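Local coordinates for protein histidinol dehydrogenase (Elizabethkingia anophelis NUHP1, PDB 6AN0) that probably catalyses the two successive NAD-dependent oxidations that turn L-histidinol into L-histidine, the last step of histidine biosynthesis, using a zinc ion, at residues F60-L65 against P165-N170. Numbering follows the deposited sequence.
Sequences FDKAYL and PDESGN
Where helix 50-61 runs out, the chain turns against the loop that joins strand 158-163 to helix 173-181, and A63 is the small residue at the middle of the meeting. A63 CB points toward the type I turn D166-G169, 3.5 Å from D166 O, and also meets P165 CG; the short side chain suits so close an approach to the backbone. P165 offers the apolar CG and CD of its rigid ring: D61, whose side chain lies near that of Q194, a predicted NAD-binding residue, crosses it at about a right angle, with OD2 3.7 Å from P165 CD, and L65 CD1 reaches P165 CG more loosely. The other branch of L65, CD2, lies 4.1 Å from the CA of G169, whose positive phi (85°) favours glycine. The turn is braced from within by D166, whose side chain starts away from the helix end; its OD1 accepts from the backbone N of S168, forming an Asx turn, and from that of N170, both from above the carboxylate plane.

A63, L65, P165 and G169 are buried, whereas K62 and E167 lie on the solvent side. K62, where the chain leaves helical geometry with positive phi, and E167 run side by side in the same direction, K62 CB 3.7 Å from E167 CD. Yet they touch through the lysine's aliphatic base, for the chain bends at chi2 (-56°) and carries NZ back to a hydrogen bond with K59 O.

No direct hydrogen bond joins the segments. One water donates to D61 O (2.7 Å) and P165 O (3.0 Å), satisfying two carbonyls that cannot pair with each other. Cohesion thus rests on van der Waals packing, part of it against backbone carbonyls, and one shared water, so the fit depends on complementary shape and on that bridge.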
ATOM      1  N   PHE A  60      25.655  17.328  -9.706  1.00 31.53           N
ATOM      2  CA  PHE A  60      25.877  15.981  -9.197  1.00 37.49           C
ATOM      3  C   PHE A  60      26.228  14.967 -10.275  1.00 33.97           C
ATOM      4  O   PHE A  60      27.010  14.054 -10.005  1.00 33.54           O
ATOM      5  CB  PHE A  60      24.649  15.520  -8.401  1.00 32.07           C
ATOM      6  CG  PHE A  60      24.477  16.276  -7.114  1.00 28.40           C
ATOM      7  CD1 PHE A  60      23.583  17.327  -7.024  1.00 30.14           C
ATOM      8  CD2 PHE A  60      25.253  15.967  -6.008  1.00 38.95           C
ATOM      9  CE1 PHE A  60      23.446  18.049  -5.834  1.00 34.43           C
ATOM     10  CE2 PHE A  60      25.123  16.682  -4.816  1.00 44.32           C
ATOM     11  CZ  PHE A  60      24.217  17.724  -4.729  1.00 32.30           C
ATOM     12  N   ASP A  61      25.710  15.124 -11.490  1.00 30.25           N
ATOM     13  CA  ASP A  61      26.042  14.219 -12.584  1.00 30.25           C
ATOM     14  C   ASP A  61      27.178  14.732 -13.456  1.00 31.74           C
ATOM     15  O   ASP A  61      27.654  13.991 -14.321  1.00 32.55           O
ATOM     16  CB  ASP A  61      24.803  13.960 -13.448  1.00 27.19           C
ATOM     17  CG  ASP A  61      23.663  13.345 -12.653  1.00 35.47           C
ATOM     18  OD1 ASP A  61      23.929  12.483 -11.786  1.00 32.75           O
ATOM     19  OD2 ASP A  61      22.503  13.733 -12.879  1.00 34.78           O
ATOM     20  N   LYS A  62      27.623  15.972 -13.242  1.00 33.44           N
ATOM     21  CA  LYS A  62      28.682  16.596 -14.032  1.00 34.60           C
ATOM     22  C   LYS A  62      28.337  16.626 -15.515  1.00 33.00           C
ATOM     23  O   LYS A  62      29.218  16.495 -16.370  1.00 33.86           O
ATOM     24  CB  LYS A  62      30.038  15.910 -13.826  1.00 38.53           C
ATOM     25  CG  LYS A  62      30.412  15.662 -12.390  1.00 39.21           C
ATOM     26  CD  LYS A  62      30.409  16.937 -11.578  1.00 49.70           C
ATOM     27  CE  LYS A  62      30.989  16.684 -10.198  1.00 62.71           C
ATOM     28  NZ  LYS A  62      30.839  17.860  -9.301  1.00 64.49           N
ATOM     29  N   ALA A  63      27.060  16.807 -15.832  1.00 31.97           N
ATOM     30  CA  ALA A  63      26.606  16.946 -17.206  1.00 31.03           C
ATOM     31  C   ALA A  63      25.769  18.210 -17.311  1.00 31.59           C
ATOM     32  O   ALA A  63      24.831  18.398 -16.537  1.00 34.19           O
ATOM     33  CB  ALA A  63      25.786  15.726 -17.654  1.00 31.57           C
ATOM     34  N   TYR A  64      26.121  19.079 -18.256  1.00 31.01           N
ATOM     35  CA  TYR A  64      25.375  20.307 -18.510  1.00 34.72           C
ATOM     36  C   TYR A  64      24.455  20.012 -19.689  1.00 34.59           C
ATOM     37  O   TYR A  64      24.892  19.990 -20.837  1.00 34.77           O
ATOM     38  CB  TYR A  64      26.330  21.468 -18.792  1.00 31.38           C
ATOM     39  CG  TYR A  64      25.722  22.855 -18.698  1.00 41.05           C
ATOM     40  CD1 TYR A  64      24.345  23.047 -18.746  1.00 50.57           C
ATOM     41  CD2 TYR A  64      26.538  23.983 -18.561  1.00 36.61           C
ATOM     42  CE1 TYR A  64      23.795  24.317 -18.663  1.00 55.95           C
ATOM     43  CE2 TYR A  64      25.995  25.253 -18.478  1.00 42.32           C
ATOM     44  CZ  TYR A  64      24.628  25.416 -18.532  1.00 55.90           C
ATOM     45  OH  TYR A  64      24.089  26.678 -18.447  1.00 50.01           O
ATOM     46  N   LEU A  65      23.182  19.762 -19.402  1.00 30.34           N
ATOM     47  CA  LEU A  65      22.237  19.389 -20.443  1.00 30.65           C
ATOM     48  C   LEU A  65      21.566  20.612 -21.048  1.00 31.98           C
ATOM     49  O   LEU A  65      21.381  21.638 -20.387  1.00 40.83           O
ATOM     50  CB  LEU A  65      21.163  18.462 -19.888  1.00 25.61           C
ATOM     51  CG  LEU A  65      21.585  17.103 -19.353  1.00 28.70           C
ATOM     52  CD1 LEU A  65      20.353  16.397 -18.825  1.00 31.16           C
ATOM     53  CD2 LEU A  65      22.254  16.315 -20.460  1.00 38.11           C
ATOM     54  N   PRO A 165      22.046  10.899 -16.350  1.00 23.79           N
ATOM     55  CA  PRO A 165      23.046  10.774 -17.414  1.00 28.44           C
ATOM     56  C   PRO A 165      24.446  10.557 -16.862  1.00 31.48           C
ATOM     57  O   PRO A 165      24.754  10.874 -15.710  1.00 29.42           O
ATOM     58  CB  PRO A 165      22.964  12.128 -18.129  1.00 28.46           C
ATOM     59  CG  PRO A 165      22.587  13.082 -17.015  1.00 25.73           C
ATOM     60  CD  PRO A 165      21.609  12.293 -16.162  1.00 24.92           C
ATOM     61  N   ASP A 166      25.312  10.029 -17.722  1.00 28.59           N
ATOM     62  CA  ASP A 166      26.727  10.047 -17.398  1.00 30.88           C
ATOM     63  C   ASP A 166      27.289  11.439 -17.711  1.00 31.18           C
ATOM     64  O   ASP A 166      26.557  12.355 -18.099  1.00 29.75           O
ATOM     65  CB  ASP A 166      27.455   8.908 -18.114  1.00 34.49           C
ATOM     66  CG  ASP A 166      27.512   9.068 -19.633  1.00 43.94           C
ATOM     67  OD1 ASP A 166      27.236  10.156 -20.182  1.00 36.29           O
ATOM     68  OD2 ASP A 166      27.863   8.068 -20.293  1.00 39.83           O
ATOM     69  N   GLU A 167      28.598  11.616 -17.535  1.00 33.13           N
ATOM     70  CA  GLU A 167      29.174  12.950 -17.682  1.00 41.44           C
ATOM     71  C   GLU A 167      29.099  13.465 -19.113  1.00 45.56           C
ATOM     72  O   GLU A 167      29.255  14.671 -19.333  1.00 38.86           O
ATOM     73  CB  GLU A 167      30.623  12.964 -17.187  1.00 38.53           C
ATOM     74  CG  GLU A 167      30.750  12.516 -15.736  1.00 48.04           C
ATOM     75  CD  GLU A 167      31.991  13.047 -15.039  1.00 58.76           C
ATOM     76  OE1 GLU A 167      32.734  13.839 -15.653  1.00 61.71           O
ATOM     77  OE2 GLU A 167      32.211  12.678 -13.865  1.00 64.09           O
ATOM     78  N   SER A 168      28.849  12.595 -20.083  1.00 39.54           N
ATOM     79  CA  SER A 168      28.692  13.020 -21.464  1.00 41.05           C
ATOM     80  C   SER A 168      27.237  13.253 -21.842  1.00 39.57           C
ATOM     81  O   SER A 168      26.952  13.543 -23.011  1.00 38.77           O
ATOM     82  CB  SER A 168      29.315  11.984 -22.400  1.00 44.61           C
ATOM     83  OG  SER A 168      30.671  11.762 -22.058  1.00 55.40           O
ATOM     84  N   GLY A 169      26.318  13.137 -20.885  1.00 29.49           N
ATOM     85  CA  GLY A 169      24.903  13.310 -21.138  1.00 30.66           C
ATOM     86  C   GLY A 169      24.161  12.084 -21.634  1.00 35.29           C
ATOM     87  O   GLY A 169      22.983  12.200 -21.994  1.00 36.13           O
ATOM     88  N   ASN A 170      24.785  10.911 -21.629  1.00 32.89           N
ATOM     89  CA  ASN A 170      24.187   9.728 -22.235  1.00 28.99           C
ATOM     90  C   ASN A 170      23.591   8.779 -21.200  1.00 27.40           C
ATOM     91  O   ASN A 170      23.998   8.751 -20.036  1.00 33.14           O
ATOM     92  CB  ASN A 170      25.225   8.991 -23.084  1.00 32.24           C
ATOM     93  CG  ASN A 170      25.727   9.832 -24.229  1.00 39.40           C
ATOM     94  OD1 ASN A 170      26.925   9.877 -24.507  1.00 45.64           O
ATOM     95  ND2 ASN A 170      24.813  10.531 -24.889  1.00 43.31           N
TER
HETATM   96  O   HOH W   1      27.214  11.337 -14.107  1.00 34.50           O